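Local coordinates for Sso-CP2 metallo-carboxypetidase (Sulfolobus solfataricus, PDB 4MMO), which probably cleaves residues from the carboxyl end of peptides as a zinc-dependent metallo-carboxypeptidase of the M20 family, at residues Y30-V35 with A43-T48; I209-I214 with H302-K307; V356-E361 with L431-I436. All coordinates share one frame; numbering follows the deposited sequence.

Contact 1 (Y30-V35 with A43-T48)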
loop_
_atom_site.group_PDB
_atom_site.type_symbol
_atom_site.label_atom_id
_atom_site.label_comp_id
_atom_site.label_asym_id
_atom_site.label_seq_id
_atom_site.Cartn_x
_atom_site.Cartn_y
_atom_site.Cartn_z
ATOM N N TYR A 30 15.743 -26.423 23.825
ATOM C CA TYR A 30 16.306 -25.879 25.047
ATOM C C TYR A 30 15.221 -25.860 26.118
ATOM O O TYR A 30 15.446 -26.265 27.260
ATOM C CB TYR A 30 16.832 -24.465 24.801
ATOM C CG TYR A 30 17.055 -23.666 26.064
ATOM C CD1 TYR A 30 18.254 -23.747 26.758
ATOM C CD2 TYR A 30 16.062 -22.828 26.563
ATOM C CE1 TYR A 30 18.461 -23.015 27.914
ATOM C CE2 TYR A 30 16.260 -22.096 27.721
ATOM C CZ TYR A 30 17.460 -22.195 28.392
ATOM O OH TYR A 30 17.661 -21.467 29.541
ATOM N N LEU A 31 14.034 -25.401 25.733
ATOM C CA LEU A 31 12.932 -25.269 26.678
ATOM C C LEU A 31 12.550 -26.636 27.227
ATOM O O LEU A 31 12.380 -26.793 28.433
ATOM C CB LEU A 31 11.729 -24.582 26.025
ATOM C CG LEU A 31 10.568 -24.194 26.949
ATOM C CD1 LEU A 31 11.030 -23.326 28.128
ATOM C CD2 LEU A 31 9.497 -23.470 26.147
ATOM N N LYS A 32 12.440 -27.629 26.350
ATOM C CA LYS A 32 12.171 -28.994 26.790
ATOM C C LYS A 32 13.205 -29.434 27.824
ATOM O O LYS A 32 12.852 -29.931 28.893
ATOM C CB LYS A 32 12.184 -29.962 25.606
ATOM C CG LYS A 32 12.073 -31.434 26.008
ATOM C CD LYS A 32 12.470 -32.372 24.882
ATOM C CE LYS A 32 13.059 -33.669 25.428
ATOM N NZ LYS A 32 12.559 -34.875 24.714
ATOM N N GLU A 33 14.479 -29.249 27.494
ATOM C CA GLU A 33 15.570 -29.678 28.364
ATOM C C GLU A 33 15.541 -28.928 29.685
ATOM O O GLU A 33 15.759 -29.507 30.746
ATOM C CB GLU A 33 16.916 -29.453 27.671
ATOM C CG GLU A 33 17.170 -30.391 26.499
ATOM C CD GLU A 33 18.309 -29.924 25.610
ATOM O OE1 GLU A 33 19.119 -29.085 26.059
ATOM O OE2 GLU A 33 18.390 -30.394 24.455
ATOM N N THR A 34 15.271 -27.632 29.605
ATOM C CA THR A 34 15.233 -26.779 30.778
ATOM C C THR A 34 14.099 -27.187 31.723
ATOM O O THR A 34 14.269 -27.183 32.941
ATOM C CB THR A 34 15.062 -25.314 30.364
ATOM O OG1 THR A 34 16.126 -24.946 29.476
ATOM C CG2 THR A 34 15.076 -24.398 31.578
ATOM N N VAL A 35 12.946 -27.537 31.161
ATOM C CA VAL A 35 11.812 -27.973 31.970
ATOM C C VAL A 35 12.190 -29.218 32.763
ATOM O O VAL A 35 11.929 -29.300 33.963
ATOM C CB VAL A 35 10.563 -28.252 31.096
ATOM C CG1 VAL A 35 9.493 -29.014 31.876
ATOM C CG2 VAL A 35 9.987 -26.949 30.568
ATOM N N ALA A 43 9.692 -34.037 29.892
ATOM C CA ALA A 43 9.086 -33.074 28.976
ATOM C C ALA A 43 9.201 -33.595 27.546
ATOM O O ALA A 43 10.181 -34.258 27.200
ATOM C CB ALA A 43 9.764 -31.725 29.103
ATOM N N ASN A 44 8.207 -33.277 26.720
ATOM C CA ASN A 44 8.131 -33.810 25.363
ATOM C C ASN A 44 7.994 -32.731 24.297
ATOM O O ASN A 44 7.170 -31.826 24.420
ATOM C CB ASN A 44 6.949 -34.774 25.250
ATOM C CG ASN A 44 6.992 -35.872 26.292
ATOM O OD1 ASN A 44 7.731 -36.845 26.150
ATOM N ND2 ASN A 44 6.194 -35.724 27.347
ATOM N N LEU A 45 8.817 -32.829 23.256
ATOM C CA LEU A 45 8.586 -32.081 22.028
ATOM C C LEU A 45 7.570 -32.850 21.209
ATOM O O LEU A 45 7.839 -33.964 20.758
ATOM C CB LEU A 45 9.868 -31.923 21.212
ATOM C CG LEU A 45 10.870 -30.840 21.607
ATOM C CD1 LEU A 45 12.027 -30.846 20.629
ATOM C CD2 LEU A 45 10.220 -29.472 21.640
ATOM N N GLU A 46 6.398 -32.254 21.029
ATOM C CA GLU A 46 5.329 -32.882 20.267
ATOM C C GLU A 46 5.157 -32.168 18.937
ATOM O O GLU A 46 5.141 -30.938 18.872
ATOM C CB GLU A 46 4.040 -32.891 21.084
ATOM C CG GLU A 46 4.106 -33.882 22.238
ATOM C CD GLU A 46 2.961 -33.745 23.211
ATOM O OE1 GLU A 46 2.317 -32.678 23.231
ATOM O OE2 GLU A 46 2.708 -34.708 23.962
ATOM N N LYS A 47 5.051 -32.958 17.877
ATOM C CA LYS A 47 5.044 -32.430 16.523
ATOM C C LYS A 47 3.679 -31.884 16.137
ATOM O O LYS A 47 2.644 -32.368 16.599
ATOM C CB LYS A 47 5.462 -33.520 15.534
ATOM N N THR A 48 3.694 -30.858 15.294
ATOM C CA THR A 48 2.483 -30.323 14.695
ATOM C C THR A 48 2.780 -30.102 13.222
ATOM O O THR A 48 3.905 -30.320 12.775
ATOM C CB THR A 48 2.063 -28.987 15.339
ATOM O OG1 THR A 48 3.040 -27.979 15.047
ATOM C CG2 THR A 48 1.922 -29.135 16.849
HETATM O O HOH W 1 10.447 -35.592 22.917
#
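The A43-N44 peptide presents one face to K32, whose CG sits above it, 3.6 Å from A43 O; from there the chain runs outward past the oxygen, bringing K32 CE to 3.4 Å from A43 O. The ring of Y30 belongs to a different flank of the helix, where T34 OG1 lies over the centre of one face, 3.2 Å above the ring plane, while donating to Y30 O. On the strand side, A43 CB pushes in between helix atoms, 3.6 Å from K32 O and 3.9 Å from V35 CG1. With V35 CG1 anti to the backbone nitrogen (chi1 167°), that branch is the one that meets the alanine. Further along, K32 CD comes to 4.0 Å from the branching carbon CG of L45, the two side chains crossing obliquely. K32 ends at a water, which accepts from K32 NZ and from L45 N, so that a backbone N-H on this border strand is tied to the helix through solvent. E36, one residue beyond the helical segment, takes the N-H of A43. V35 and A43 both rest on A56 of the neighbouring strand 53-58. Helix and strand run nearly antiparallel, their axes 7.7 Å apart: helix 24-39 turns back through a short connection into the outermost strand 43-46 and packs beside it, an alpha/beta layer packing belonging to the mixed-sheet catalytic domain of M20 peptidases.

Contact 2 (I209-I214 with H302-K307). With SO4 (sulfate ion), chain G.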
loop_
_atom_site.group_PDB
_atom_site.type_symbol
_atom_site.label_atom_id
_atom_site.label_comp_id
_atom_site.label_asym_id
_atom_site.label_seq_id
_atom_site.Cartn_x
_atom_site.Cartn_y
_atom_site.Cartn_z
ATOM N N ILE A 209 -9.254 1.292 -8.001
ATOM C CA ILE A 209 -10.514 1.961 -7.724
ATOM C C ILE A 209 -11.583 0.939 -7.350
ATOM O O ILE A 209 -12.353 1.158 -6.414
ATOM C CB ILE A 209 -10.979 2.848 -8.922
ATOM C CG1 ILE A 209 -12.279 3.587 -8.592
ATOM C CG2 ILE A 209 -11.175 2.027 -10.171
ATOM C CD1 ILE A 209 -12.125 4.607 -7.499
ATOM N N ASP A 210 -11.617 -0.181 -8.069
ATOM C CA ASP A 210 -12.617 -1.212 -7.812
ATOM C C ASP A 210 -12.472 -1.750 -6.397
ATOM O O ASP A 210 -13.457 -1.870 -5.673
ATOM C CB ASP A 210 -12.510 -2.355 -8.824
ATOM C CG ASP A 210 -13.073 -1.987 -10.188
ATOM O OD1 ASP A 210 -13.674 -0.897 -10.316
ATOM O OD2 ASP A 210 -12.922 -2.796 -11.132
ATOM N N LEU A 211 -11.244 -2.060 -6.001
ATOM C CA LEU A 211 -11.000 -2.593 -4.669
ATOM C C LEU A 211 -11.247 -1.530 -3.596
ATOM O O LEU A 211 -11.796 -1.831 -2.533
ATOM C CB LEU A 211 -9.579 -3.146 -4.557
ATOM C CG LEU A 211 -9.265 -3.920 -3.271
ATOM C CD1 LEU A 211 -10.246 -5.072 -3.051
ATOM C CD2 LEU A 211 -7.836 -4.441 -3.299
ATOM N N ALA A 212 -10.849 -0.290 -3.876
ATOM C CA ALA A 212 -11.124 0.817 -2.963
ATOM C C ALA A 212 -12.624 0.940 -2.741
ATOM O O ALA A 212 -13.081 1.199 -1.629
ATOM C CB ALA A 212 -10.564 2.124 -3.511
ATOM N N LYS A 213 -13.391 0.747 -3.807
ATOM C CA LYS A 213 -14.840 0.832 -3.713
ATOM C C LYS A 213 -15.390 -0.317 -2.879
ATOM O O LYS A 213 -16.306 -0.122 -2.085
ATOM C CB LYS A 213 -15.471 0.845 -5.109
ATOM C CG LYS A 213 -15.777 2.249 -5.614
ATOM C CD LYS A 213 -15.933 2.298 -7.124
ATOM C CE LYS A 213 -16.077 3.733 -7.618
ATOM N NZ LYS A 213 -17.245 4.435 -7.010
ATOM N N ILE A 214 -14.813 -1.505 -3.050
ATOM C CA ILE A 214 -15.239 -2.691 -2.313
ATOM C C ILE A 214 -15.076 -2.494 -0.809
ATOM O O ILE A 214 -16.032 -2.657 -0.048
ATOM C CB ILE A 214 -14.437 -3.941 -2.750
ATOM C CG1 ILE A 214 -14.841 -4.376 -4.162
ATOM C CG2 ILE A 214 -14.625 -5.097 -1.762
ATOM C CD1 ILE A 214 -16.256 -4.923 -4.288
ATOM N N HIS A 302 -2.485 -3.715 -12.930
ATOM C CA HIS A 302 -3.284 -4.895 -13.249
ATOM C C HIS A 302 -3.689 -5.636 -11.980
ATOM O O HIS A 302 -4.580 -6.485 -12.007
ATOM C CB HIS A 302 -2.524 -5.824 -14.206
ATOM C CG HIS A 302 -1.340 -6.499 -13.591
ATOM N ND1 HIS A 302 -1.434 -7.697 -12.916
ATOM C CD2 HIS A 302 -0.032 -6.149 -13.555
ATOM C CE1 HIS A 302 -0.237 -8.055 -12.488
ATOM N NE2 HIS A 302 0.632 -7.131 -12.862
ATOM N N ARG A 303 -3.049 -5.285 -10.869
ATOM C CA ARG A 303 -3.240 -5.996 -9.613
ATOM C C ARG A 303 -3.439 -5.032 -8.442
ATOM O O ARG A 303 -2.803 -3.980 -8.374
ATOM C CB ARG A 303 -2.024 -6.889 -9.356
ATOM C CG ARG A 303 -2.240 -7.997 -8.345
ATOM C CD ARG A 303 -1.062 -8.962 -8.359
ATOM N NE ARG A 303 -1.095 -9.900 -7.239
ATOM C CZ ARG A 303 -1.648 -11.110 -7.268
ATOM N NH1 ARG A 303 -2.236 -11.567 -8.368
ATOM N NH2 ARG A 303 -1.613 -11.873 -6.183
ATOM N N ALA A 304 -4.328 -5.408 -7.528
ATOM C CA ALA A 304 -4.549 -4.668 -6.290
ATOM C C ALA A 304 -4.920 -5.653 -5.192
ATOM O O ALA A 304 -5.696 -6.577 -5.425
ATOM C CB ALA A 304 -5.666 -3.652 -6.465
ATOM N N PHE A 305 -4.363 -5.466 -4.000
ATOM C CA PHE A 305 -4.757 -6.288 -2.862
ATOM C C PHE A 305 -4.854 -5.497 -1.563
ATOM O O PHE A 305 -4.215 -4.455 -1.397
ATOM C CB PHE A 305 -3.821 -7.492 -2.694
ATOM C CG PHE A 305 -2.391 -7.126 -2.432
ATOM C CD1 PHE A 305 -1.528 -6.859 -3.481
ATOM C CD2 PHE A 305 -1.904 -7.068 -1.138
ATOM C CE1 PHE A 305 -0.206 -6.528 -3.243
ATOM C CE2 PHE A 305 -0.585 -6.738 -0.893
ATOM C CZ PHE A 305 0.266 -6.469 -1.947
ATOM N N ALA A 306 -5.679 -6.009 -0.656
ATOM C CA ALA A 306 -5.893 -5.396 0.642
ATOM C C ALA A 306 -5.931 -6.479 1.716
ATOM O O ALA A 306 -6.309 -7.617 1.440
ATOM C CB ALA A 306 -7.194 -4.611 0.639
ATOM N N LYS A 307 -5.529 -6.115 2.932
ATOM C CA LYS A 307 -5.537 -7.026 4.065
ATOM C C LYS A 307 -6.423 -6.474 5.174
ATOM O O LYS A 307 -6.252 -5.332 5.608
ATOM C CB LYS A 307 -4.117 -7.247 4.584
ATOM C CG LYS A 307 -3.269 -8.128 3.688
ATOM C CD LYS A 307 -1.868 -8.314 4.250
ATOM C CE LYS A 307 -0.941 -8.955 3.226
ATOM N NZ LYS A 307 -0.401 -10.263 3.692
HETATM S S SO4 G . -20.940 3.923 -8.000
HETATM O O1 SO4 G . -19.661 3.217 -7.973
HETATM O O2 SO4 G . -21.812 3.360 -6.975
HETATM O O3 SO4 G . -20.728 5.345 -7.728
HETATM O O4 SO4 G . -21.559 3.766 -9.315
#
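L211 swings its CG anti to the backbone nitrogen (chi1 -171°), and a second torsion of 55° then drives CD2 straight at the strand, between A304 and A306. That one methyl carries the whole contact. It lies on the backbone of F305, 3.6 Å from both F305 CA and F305 C, while A304 CB at 3.9 Å and A306 CB at 4.0 Å from L211 CD2 flank it along the strand. The small alanines let the leucine reach the main chain itself, and no hydrogen bond crosses between the segments. L189 and F287, on the strands bordering 299-312, also touch L211. F305 turns its ring away from the helix, to the other face of the sheet, where it meets T292 of the second subunit.

Other flanks of the helix face the second subunit: A212, at the side, packs against A212 of that subunit, and K213, on the flank turned from the sheet and bent at its last torsion (chi4 -59°), donates from NZ to S216 O and V219 O of that subunit and to sulfate O1 at 2.9 Å. The sulfate, probably left from the crystallisation liquor, also accepts from M221 N of the second subunit, so the anion bridges the two copies.

Helix 207-218 runs 24° from parallel to strand 303-307 at an axis distance of 8.5 Å, covering one face of an antiparallel sheet. Helices laid on one face of an antiparallel sheet make up the M20 dimerisation domain, and here this helix also meets its copy in the second subunit.

Contact 3 (V356-E361 with L431-I436)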
loop_
_atom_site.group_PDB
_atom_site.type_symbol
_atom_site.label_atom_id
_atom_site.label_comp_id
_atom_site.label_asym_id
_atom_site.label_seq_id
_atom_site.Cartn_x
_atom_site.Cartn_y
_atom_site.Cartn_z
ATOM N N VAL A 356 -9.789 -17.513 39.056
ATOM C CA VAL A 356 -9.758 -16.053 39.006
ATOM C C VAL A 356 -9.581 -15.492 40.411
ATOM O O VAL A 356 -8.762 -14.598 40.633
ATOM C CB VAL A 356 -11.030 -15.468 38.354
ATOM C CG1 VAL A 356 -11.083 -13.953 38.524
ATOM C CG2 VAL A 356 -11.073 -15.820 36.876
ATOM N N LYS A 357 -10.348 -16.026 41.355
ATOM C CA LYS A 357 -10.282 -15.578 42.740
ATOM C C LYS A 357 -8.873 -15.736 43.284
ATOM O O LYS A 357 -8.308 -14.792 43.829
ATOM C CB LYS A 357 -11.273 -16.365 43.605
ATOM C CG LYS A 357 -12.707 -15.868 43.504
ATOM C CD LYS A 357 -13.687 -16.863 44.109
ATOM C CE LYS A 357 -14.996 -16.194 44.502
ATOM N NZ LYS A 357 -15.991 -17.175 45.015
ATOM N N ALA A 358 -8.306 -16.929 43.122
ATOM C CA ALA A 358 -6.937 -17.197 43.562
ATOM C C ALA A 358 -5.955 -16.210 42.934
ATOM O O ALA A 358 -4.969 -15.813 43.551
ATOM C CB ALA A 358 -6.545 -18.621 43.212
ATOM N N MET A 359 -6.241 -15.806 41.703
ATOM C CA MET A 359 -5.367 -14.897 40.976
ATOM C C MET A 359 -5.480 -13.462 41.514
ATOM O O MET A 359 -4.474 -12.786 41.721
ATOM C CB MET A 359 -5.723 -14.946 39.488
ATOM C CG MET A 359 -4.637 -14.467 38.565
ATOM S SD MET A 359 -3.135 -15.478 38.554
ATOM C CE MET A 359 -3.671 -16.914 37.632
ATOM N N ILE A 360 -6.706 -13.006 41.748
ATOM C CA ILE A 360 -6.936 -11.686 42.337
ATOM C C ILE A 360 -6.293 -11.550 43.720
ATOM O O ILE A 360 -5.655 -10.543 44.023
ATOM C CB ILE A 360 -8.446 -11.380 42.447
ATOM C CG1 ILE A 360 -9.022 -11.131 41.052
ATOM C CG2 ILE A 360 -8.700 -10.159 43.353
ATOM C CD1 ILE A 360 -10.528 -10.932 41.015
ATOM N N GLU A 361 -6.465 -12.561 44.561
ATOM C CA GLU A 361 -5.998 -12.480 45.940
ATOM C C GLU A 361 -4.470 -12.539 46.004
ATOM O O GLU A 361 -3.841 -11.786 46.751
ATOM C CB GLU A 361 -6.633 -13.592 46.784
ATOM C CG GLU A 361 -6.255 -13.558 48.268
ATOM C CD GLU A 361 -6.869 -14.700 49.072
ATOM O OE1 GLU A 361 -6.196 -15.201 49.997
ATOM O OE2 GLU A 361 -8.019 -15.100 48.783
ATOM N N LEU A 431 -0.425 -20.493 43.182
ATOM C CA LEU A 431 -0.459 -21.953 43.224
ATOM C C LEU A 431 -0.747 -22.495 44.631
ATOM O O LEU A 431 -1.264 -23.597 44.781
ATOM C CB LEU A 431 0.868 -22.533 42.716
ATOM C CG LEU A 431 1.229 -22.346 41.231
ATOM C CD1 LEU A 431 2.657 -22.783 40.991
ATOM C CD2 LEU A 431 0.292 -23.121 40.321
ATOM N N LYS A 432 -0.378 -21.735 45.657
ATOM C CA LYS A 432 -0.647 -22.134 47.037
ATOM C C LYS A 432 -2.125 -21.953 47.348
ATOM O O LYS A 432 -2.714 -22.707 48.116
ATOM C CB LYS A 432 0.185 -21.292 48.004
ATOM C CG LYS A 432 1.630 -21.731 48.139
ATOM C CD LYS A 432 2.457 -20.683 48.863
ATOM C CE LYS A 432 3.651 -21.306 49.562
ATOM N NZ LYS A 432 4.707 -20.301 49.863
ATOM N N LEU A 433 -2.717 -20.954 46.707
ATOM C CA LEU A 433 -4.050 -20.482 47.035
ATOM C C LEU A 433 -5.139 -21.187 46.224
ATOM O O LEU A 433 -6.214 -21.496 46.749
ATOM C CB LEU A 433 -4.087 -18.979 46.775
ATOM C CG LEU A 433 -5.236 -18.133 47.303
ATOM C CD1 LEU A 433 -5.475 -18.365 48.787
ATOM C CD2 LEU A 433 -4.895 -16.687 47.036
ATOM N N TYR A 434 -4.857 -21.445 44.950
ATOM C CA TYR A 434 -5.822 -22.099 44.064
ATOM C C TYR A 434 -6.387 -23.406 44.631
ATOM O O TYR A 434 -7.600 -23.619 44.599
ATOM C CB TYR A 434 -5.201 -22.355 42.687
ATOM C CG TYR A 434 -6.078 -23.170 41.763
ATOM C CD1 TYR A 434 -7.336 -22.717 41.387
ATOM C CD2 TYR A 434 -5.649 -24.391 41.266
ATOM C CE1 TYR A 434 -8.140 -23.459 40.543
ATOM C CE2 TYR A 434 -6.445 -25.137 40.416
ATOM C CZ TYR A 434 -7.688 -24.668 40.059
ATOM O OH TYR A 434 -8.480 -25.412 39.219
ATOM N N PRO A 435 -5.517 -24.286 45.152
ATOM C CA PRO A 435 -6.036 -25.579 45.611
ATOM C C PRO A 435 -6.842 -25.527 46.919
ATOM O O PRO A 435 -7.575 -26.476 47.192
ATOM C CB PRO A 435 -4.769 -26.425 45.786
ATOM C CG PRO A 435 -3.683 -25.454 46.007
ATOM C CD PRO A 435 -4.049 -24.215 45.253
ATOM N N ILE A 436 -6.724 -24.457 47.700
ATOM C CA ILE A 436 -7.452 -24.378 48.969
ATOM C C ILE A 436 -8.819 -23.707 48.815
ATOM O O ILE A 436 -9.688 -23.866 49.670
ATOM C CB ILE A 436 -6.632 -23.684 50.097
ATOM C CG1 ILE A 436 -6.419 -22.194 49.818
ATOM C CG2 ILE A 436 -5.301 -24.395 50.286
ATOM C CD1 ILE A 436 -5.782 -21.437 50.975
#
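E361 and L433 cross at about a right angle, the glutamate laid over the end of the leucine. E361 is extended, CG anti to the backbone nitrogen (chi1 -177°), so its whole length passes L433 CD2, which is 3.6 Å from E361 CB and 3.5 Å from E361 CD. The carboxylate is turned flat to the leucine: CD2 sits above its face, almost over the central carbon, and the other methyl, L433 CD1, comes to 3.5 Å from E361 OE1. This is van der Waals contact of a carboxylate face with two methyls, with no hydrogen bond across the segments. L433 CD2 also lies 3.6 Å from A358 O, one turn earlier on helix 354-367, an oxygen hydrogen-bonded to S362 OG.

At A358 the backbones come closest, and no long side chain is needed. A358 CB rests directly on the main chain, 3.7 Å from both Y434 N and Y434 CA, and 4.0 Å from Y434 CB. Here the end of the C-terminal helix 417-433 meets helix 354-367, a helix-helix packing within the alpha/beta catalytic domain, with L431 turned from this contact to lie on helix 102-121. An alanine in place of L433 would probably strip E361 of the methyls under its carboxylate face and uncover A358 O on that side.

Y434 sends its ring off to one side of A358, against T354 and V355, its CG anti to the backbone nitrogen (chi1 173°). Its OH is hydrogen-bonded to S159 OG, on a strand of the central sheet, while K64 lies on the ring in a cation-pi contact and donates from NZ to Y434 O.

In the fold
Contacts 1 and 3 are the nearer pair, 28 Å between centres and about 13 Å between nearest atoms. Contact 2 stands far off in the dimerisation domain: its centre is 44 Å from that of contact 1 and 51 Å from that of contact 3, with which it lies on opposite sides of the chain's centre. None of them touches another, and all three lie away from the zinc held by H71, D104 and E163. Two share structure with that site even so: strand 43-46 of contact 1 borders the sheet whose strand 65-71 ends at H71, and L431, in contact 3, packs on helix 102-121, which carries D104.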